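Local coordinates for natterin-like protein (Lethenteron camtschaticum, PDB 6IUL) that is a lamprey immune protein that probably binds glycans through a jacalin-like lectin domain and forms cytotoxic pores through an aerolysin-like module, at residues I117-G129 with S137-S149. Sequence-based numbering, arbitrary orientation.
Sequences IDVGSGICLGVQG and SMGFIFINAIKSS
An antiparallel beta hairpin of the jacalin-like lectin region pairs strand 124-129 with strand 137-143: Q128 and G139 exchange two backbone hydrogen bonds, and L125 N gives to I141 O. The second strand belongs to the longer strand 135-155, which turns a corner at K147 and goes on to pair with strand 260-285. The type II' turn V119-G122 packs against F142-A145, where strand 137-143 ends. F142 fills the angle between strand and turn. With its CG anti to the carbonyl carbon (chi1 -71°), the flat ring lets the V119 backbone lie over one face, V119 CA sitting 3.8 Å from the F142 centroid and 17° off the normal, a CH-pi contact. C124, small enough to fit between two phenylalanines, sets SG at the edge of the F140 ring, 3.9 Å from F140 CD2, and more distantly above a face of F142. V127 lies alongside F140, its CG1 over the ring face, while V127 CB meets M138 SD at 3.9 Å. Near the turn end, L125 crosses I143 at about a right angle, L125 CD1 to I143 CG1 3.8 Å. G120 has positive phi (60°) and packs its bare CA 3.8 Å from I143 O, a backbone shape and closeness that suit glycine. D118 OD1 accepts from G120 N in an Asx turn and also meets K172 of the second subunit in a salt bridge. Two donors of S121 grip the I143 carbonyl oxygen: the backbone N arrives in the carbonyl plane, whereas OG, 2.8 Å from I143 O, comes from above that plane and itself accepts from I123 N.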
ATOM      1  N   ILE A 117     -26.036   0.727  27.415  1.00 27.34           N
ATOM      2  CA  ILE A 117     -26.624   0.633  26.113  1.00 26.47           C
ATOM      3  C   ILE A 117     -25.791  -0.317  25.201  1.00 25.95           C
ATOM      4  O   ILE A 117     -24.541  -0.343  25.254  1.00 22.70           O
ATOM      5  CB  ILE A 117     -26.631   2.039  25.471  1.00 26.10           C
ATOM      6  CG1 ILE A 117     -27.342   3.039  26.391  1.00 30.07           C
ATOM      7  CG2 ILE A 117     -27.263   2.022  24.083  1.00 29.43           C
ATOM      8  CD1 ILE A 117     -28.815   2.751  26.694  1.00 31.07           C
ATOM      9  N   ASP A 118     -26.505  -1.047  24.356  1.00 25.30           N
ATOM     10  CA  ASP A 118     -25.900  -1.808  23.296  1.00 26.08           C
ATOM     11  C   ASP A 118     -25.438  -0.859  22.150  1.00 23.68           C
ATOM     12  O   ASP A 118     -26.244  -0.364  21.381  1.00 22.82           O
ATOM     13  CB  ASP A 118     -26.902  -2.811  22.755  1.00 26.34           C
ATOM     14  CG  ASP A 118     -26.290  -3.744  21.656  1.00 31.61           C
ATOM     15  OD1 ASP A 118     -25.142  -3.500  21.263  1.00 30.33           O
ATOM     16  OD2 ASP A 118     -26.975  -4.664  21.134  1.00 34.08           O
ATOM     17  N   VAL A 119     -24.142  -0.653  22.034  1.00 22.42           N
ATOM     18  CA  VAL A 119     -23.604   0.228  21.034  1.00 23.53           C
ATOM     19  C   VAL A 119     -23.395  -0.396  19.659  1.00 22.71           C
ATOM     20  O   VAL A 119     -22.898   0.241  18.754  1.00 22.85           O
ATOM     21  CB  VAL A 119     -22.264   0.841  21.477  1.00 23.83           C
ATOM     22  CG1 VAL A 119     -22.405   1.478  22.859  1.00 24.30           C
ATOM     23  CG2 VAL A 119     -21.156  -0.190  21.489  1.00 25.71           C
ATOM     24  N   GLY A 120     -23.795  -1.634  19.486  1.00 24.19           N
ATOM     25  CA  GLY A 120     -23.624  -2.316  18.216  1.00 25.93           C
ATOM     26  C   GLY A 120     -22.181  -2.410  17.793  1.00 23.26           C
ATOM     27  O   GLY A 120     -21.387  -3.023  18.484  1.00 22.23           O
ATOM     28  N   SER A 121     -21.862  -1.769  16.657  1.00 24.90           N
ATOM     29  CA  SER A 121     -20.512  -1.646  16.194  1.00 24.05           C
ATOM     30  C   SER A 121     -19.746  -0.529  16.892  1.00 23.42           C
ATOM     31  O   SER A 121     -18.553  -0.397  16.697  1.00 22.21           O
ATOM     32  CB  SER A 121     -20.512  -1.352  14.703  1.00 25.83           C
ATOM     33  OG  SER A 121     -20.987  -0.043  14.443  1.00 22.55           O
ATOM     34  N   GLY A 122     -20.446   0.327  17.633  1.00 23.06           N
ATOM     35  CA  GLY A 122     -19.824   1.515  18.207  1.00 22.50           C
ATOM     36  C   GLY A 122     -19.717   2.683  17.248  1.00 23.42           C
ATOM     37  O   GLY A 122     -19.160   3.713  17.594  1.00 23.45           O
ATOM     38  N   ILE A 123     -20.227   2.521  16.023  1.00 22.84           N
ATOM     39  CA  ILE A 123     -20.184   3.587  15.049  1.00 23.87           C
ATOM     40  C   ILE A 123     -21.529   4.271  15.079  1.00 21.73           C
ATOM     41  O   ILE A 123     -22.541   3.671  14.742  1.00 21.58           O
ATOM     42  CB  ILE A 123     -19.943   3.049  13.616  1.00 26.46           C
ATOM     43  CG1 ILE A 123     -18.694   2.163  13.502  1.00 30.23           C
ATOM     44  CG2 ILE A 123     -19.906   4.171  12.630  1.00 26.40           C
ATOM     45  CD1 ILE A 123     -17.458   2.869  13.861  1.00 38.05           C
ATOM     46  N   CYS A 124     -21.543   5.534  15.459  1.00 21.68           N
ATOM     47  CA  CYS A 124     -22.756   6.242  15.686  1.00 23.50           C
ATOM     48  C   CYS A 124     -23.185   7.085  14.488  1.00 24.24           C
ATOM     49  O   CYS A 124     -22.337   7.749  13.872  1.00 24.50           O
ATOM     50  CB  CYS A 124     -22.614   7.125  16.916  1.00 26.62           C
ATOM     51  SG  CYS A 124     -24.076   8.124  17.334  1.00 26.18           S
ATOM     52  N   LEU A 125     -24.480   7.017  14.132  1.00 23.60           N
ATOM     53  CA  LEU A 125     -25.023   7.765  13.000  1.00 23.64           C
ATOM     54  C   LEU A 125     -25.741   9.039  13.417  1.00 26.21           C
ATOM     55  O   LEU A 125     -26.152   9.823  12.551  1.00 25.09           O
ATOM     56  CB  LEU A 125     -26.012   6.917  12.207  1.00 27.13           C
ATOM     57  CG  LEU A 125     -25.470   5.729  11.401  1.00 29.39           C
ATOM     58  CD1 LEU A 125     -26.605   4.843  10.952  1.00 31.81           C
ATOM     59  CD2 LEU A 125     -24.627   6.218  10.240  1.00 31.13           C
ATOM     60  N   GLY A 126     -25.911   9.279  14.710  1.00 24.64           N
ATOM     61  CA  GLY A 126     -26.588  10.489  15.172  1.00 23.02           C
ATOM     62  C   GLY A 126     -27.427  10.197  16.422  1.00 25.59           C
ATOM     63  O   GLY A 126     -27.150   9.239  17.187  1.00 25.37           O
ATOM     64  N   VAL A 127     -28.481  10.993  16.622  1.00 26.50           N
ATOM     65  CA  VAL A 127     -29.337  10.883  17.816  1.00 26.46           C
ATOM     66  C   VAL A 127     -30.805  10.959  17.491  1.00 28.10           C
ATOM     67  O   VAL A 127     -31.179  11.421  16.441  1.00 28.13           O
ATOM     68  CB  VAL A 127     -29.051  11.999  18.825  1.00 28.40           C
ATOM     69  CG1 VAL A 127     -27.621  11.896  19.332  1.00 27.47           C
ATOM     70  CG2 VAL A 127     -29.311  13.369  18.191  1.00 26.98           C
ATOM     71  N   GLN A 128     -31.630  10.505  18.421  1.00 28.21           N
ATOM     72  CA  GLN A 128     -33.057  10.552  18.230  1.00 29.30           C
ATOM     73  C   GLN A 128     -33.698  10.597  19.581  1.00 28.27           C
ATOM     74  O   GLN A 128     -33.248   9.926  20.525  1.00 29.19           O
ATOM     75  CB  GLN A 128     -33.549   9.300  17.471  1.00 31.54           C
ATOM     76  CG  GLN A 128     -35.042   9.301  17.116  1.00 33.30           C
ATOM     77  CD  GLN A 128     -35.381   8.271  16.018  1.00 34.84           C
ATOM     78  OE1 GLN A 128     -34.730   8.229  14.980  1.00 31.16           O
ATOM     79  NE2 GLN A 128     -36.383   7.435  16.277  1.00 26.71           N
ATOM     80  N   GLY A 129     -34.759  11.379  19.710  1.00 30.99           N
ATOM     81  CA  GLY A 129     -35.446  11.466  20.971  1.00 31.43           C
ATOM     82  C   GLY A 129     -36.572  12.480  20.995  1.00 36.76           C
ATOM     83  O   GLY A 129     -37.249  12.691  19.981  1.00 36.18           O
ATOM     84  N   SER A 137     -36.048  13.094  26.342  1.00 29.83           N
ATOM     85  CA  SER A 137     -35.493  11.778  26.146  1.00 28.37           C
ATOM     86  C   SER A 137     -34.554  11.764  24.960  1.00 25.66           C
ATOM     87  O   SER A 137     -34.671  12.551  24.029  1.00 26.82           O
ATOM     88  CB  SER A 137     -36.633  10.752  26.004  1.00 29.26           C
ATOM     89  OG  SER A 137     -37.389  11.057  24.870  1.00 29.95           O
ATOM     90  N   MET A 138     -33.581  10.876  24.992  1.00 27.70           N
ATOM     91  CA  MET A 138     -32.688  10.731  23.831  1.00 26.91           C
ATOM     92  C   MET A 138     -32.004   9.388  23.826  1.00 29.15           C
ATOM     93  O   MET A 138     -31.801   8.768  24.899  1.00 23.67           O
ATOM     94  CB  MET A 138     -31.628  11.811  23.813  1.00 25.72           C
ATOM     95  CG  MET A 138     -31.055  12.093  22.436  1.00 27.44           C
ATOM     96  SD  MET A 138     -29.684  13.257  22.438  1.00 30.18           S
ATOM     97  CE  MET A 138     -30.482  14.821  22.538  1.00 44.39           C
ATOM     98  N   GLY A 139     -31.639   8.948  22.603  1.00 27.91           N
ATOM     99  CA  GLY A 139     -30.755   7.826  22.445  1.00 25.80           C
ATOM    100  C   GLY A 139     -29.829   8.056  21.270  1.00 26.82           C
ATOM    101  O   GLY A 139     -30.036   8.952  20.445  1.00 25.62           O
ATOM    102  N   PHE A 140     -28.795   7.239  21.195  1.00 26.59           N
ATOM    103  CA  PHE A 140     -27.817   7.311  20.091  1.00 27.18           C
ATOM    104  C   PHE A 140     -28.086   6.206  19.069  1.00 25.25           C
ATOM    105  O   PHE A 140     -28.285   5.039  19.430  1.00 23.94           O
ATOM    106  CB  PHE A 140     -26.403   7.194  20.642  1.00 26.88           C
ATOM    107  CG  PHE A 140     -25.954   8.405  21.450  1.00 26.92           C
ATOM    108  CD1 PHE A 140     -26.387   8.593  22.739  1.00 27.47           C
ATOM    109  CD2 PHE A 140     -25.070   9.322  20.930  1.00 30.98           C
ATOM    110  CE1 PHE A 140     -25.994   9.686  23.493  1.00 28.35           C
ATOM    111  CE2 PHE A 140     -24.665  10.435  21.673  1.00 30.37           C
ATOM    112  CZ  PHE A 140     -25.122  10.614  22.952  1.00 29.21           C
ATOM    113  N   ILE A 141     -28.127   6.589  17.805  1.00 25.96           N
ATOM    114  CA  ILE A 141     -28.320   5.657  16.713  1.00 26.77           C
ATOM    115  C   ILE A 141     -26.994   5.014  16.359  1.00 26.55           C
ATOM    116  O   ILE A 141     -26.087   5.696  15.948  1.00 30.04           O
ATOM    117  CB  ILE A 141     -28.845   6.349  15.449  1.00 28.99           C
ATOM    118  CG1 ILE A 141     -30.175   7.025  15.747  1.00 29.72           C
ATOM    119  CG2 ILE A 141     -29.125   5.329  14.346  1.00 30.47           C
ATOM    120  CD1 ILE A 141     -30.637   7.983  14.675  1.00 30.75           C
ATOM    121  N   PHE A 142     -26.891   3.699  16.512  1.00 23.63           N
ATOM    122  CA  PHE A 142     -25.685   2.973  16.163  1.00 24.81           C
ATOM    123  C   PHE A 142     -25.932   2.014  15.012  1.00 25.49           C
ATOM    124  O   PHE A 142     -26.981   1.363  14.954  1.00 25.42           O
ATOM    125  CB  PHE A 142     -25.178   2.133  17.349  1.00 23.48           C
ATOM    126  CG  PHE A 142     -24.609   2.932  18.455  1.00 25.12           C
ATOM    127  CD1 PHE A 142     -23.341   3.482  18.339  1.00 25.12           C
ATOM    128  CD2 PHE A 142     -25.335   3.137  19.643  1.00 25.79           C
ATOM    129  CE1 PHE A 142     -22.795   4.255  19.355  1.00 25.22           C
ATOM    130  CE2 PHE A 142     -24.789   3.898  20.665  1.00 25.45           C
ATOM    131  CZ  PHE A 142     -23.524   4.484  20.502  1.00 24.99           C
ATOM    132  N   ILE A 143     -24.933   1.863  14.149  1.00 22.87           N
ATOM    133  CA  ILE A 143     -24.902   0.740  13.215  1.00 22.94           C
ATOM    134  C   ILE A 143     -24.629  -0.521  14.012  1.00 22.43           C
ATOM    135  O   ILE A 143     -23.730  -0.564  14.866  1.00 24.01           O
ATOM    136  CB  ILE A 143     -23.777   0.891  12.140  1.00 21.75           C
ATOM    137  CG1 ILE A 143     -23.981   2.175  11.370  1.00 23.56           C
ATOM    138  CG2 ILE A 143     -23.811  -0.295  11.173  1.00 22.57           C
ATOM    139  CD1 ILE A 143     -22.880   2.465  10.365  1.00 23.93           C
ATOM    140  N   ASN A 144     -25.396  -1.561  13.729  1.00 23.76           N
ATOM    141  CA  ASN A 144     -25.170  -2.841  14.400  1.00 24.15           C
ATOM    142  C   ASN A 144     -23.811  -3.407  13.981  1.00 25.41           C
ATOM    143  O   ASN A 144     -23.190  -2.911  13.042  1.00 27.72           O
ATOM    144  CB  ASN A 144     -26.308  -3.804  14.080  1.00 24.82           C
ATOM    145  CG  ASN A 144     -27.483  -3.638  15.006  1.00 26.15           C
ATOM    146  OD1 ASN A 144     -27.289  -3.634  16.210  1.00 27.17           O
ATOM    147  ND2 ASN A 144     -28.721  -3.625  14.453  1.00 23.73           N
ATOM    148  N   ALA A 145     -23.338  -4.432  14.692  1.00 23.86           N
ATOM    149  CA  ALA A 145     -22.041  -4.975  14.462  1.00 24.12           C
ATOM    150  C   ALA A 145     -21.859  -5.301  12.948  1.00 27.46           C
ATOM    151  O   ALA A 145     -22.754  -5.889  12.326  1.00 23.88           O
ATOM    152  CB  ALA A 145     -21.816  -6.210  15.276  1.00 25.98           C
ATOM    153  N   ILE A 146     -20.709  -4.889  12.405  1.00 22.75           N
ATOM    154  CA  ILE A 146     -20.469  -4.894  10.989  1.00 23.99           C
ATOM    155  C   ILE A 146     -19.659  -6.112  10.557  1.00 26.80           C
ATOM    156  O   ILE A 146     -18.654  -6.462  11.195  1.00 26.71           O
ATOM    157  CB  ILE A 146     -19.727  -3.630  10.559  1.00 23.07           C
ATOM    158  CG1 ILE A 146     -20.665  -2.433  10.737  1.00 25.58           C
ATOM    159  CG2 ILE A 146     -19.242  -3.717   9.117  1.00 23.25           C
ATOM    160  CD1 ILE A 146     -19.970  -1.070  10.591  1.00 26.98           C
ATOM    161  N   LYS A 147     -20.114  -6.743   9.467  1.00 27.86           N
ATOM    162  CA  LYS A 147     -19.404  -7.846   8.835  1.00 28.34           C
ATOM    163  C   LYS A 147     -18.531  -7.318   7.704  1.00 27.54           C
ATOM    164  O   LYS A 147     -17.386  -7.715   7.588  1.00 24.53           O
ATOM    165  CB  LYS A 147     -20.370  -8.862   8.265  1.00 32.77           C
ATOM    166  CG  LYS A 147     -19.666  -9.990   7.515  1.00 42.70           C
ATOM    167  CD  LYS A 147     -20.576 -11.127   7.079  1.00 49.18           C
ATOM    168  CE  LYS A 147     -19.739 -12.122   6.273  1.00 59.93           C
ATOM    169  NZ  LYS A 147     -20.508 -13.306   5.775  1.00 64.77           N
ATOM    170  N   SER A 148     -19.080  -6.467   6.845  1.00 29.65           N
ATOM    171  CA  SER A 148     -18.290  -5.914   5.716  1.00 29.93           C
ATOM    172  C   SER A 148     -18.787  -4.567   5.226  1.00 27.75           C
ATOM    173  O   SER A 148     -19.934  -4.205   5.417  1.00 29.17           O
ATOM    174  CB  SER A 148     -18.290  -6.887   4.529  1.00 30.07           C
ATOM    175  OG  SER A 148     -19.626  -7.075   3.985  1.00 30.06           O
ATOM    176  N   SER A 149     -17.904  -3.864   4.547  1.00 30.16           N
ATOM    177  CA  SER A 149     -18.187  -2.550   3.975  1.00 31.65           C
ATOM    178  C   SER A 149     -17.557  -2.511   2.613  1.00 30.46           C
ATOM    179  O   SER A 149     -16.329  -2.467   2.486  1.00 25.76           O
ATOM    180  CB  SER A 149     -17.573  -1.450   4.833  1.00 32.68           C
ATOM    181  OG  SER A 149     -18.208  -1.418   6.083  1.00 44.56           O
TER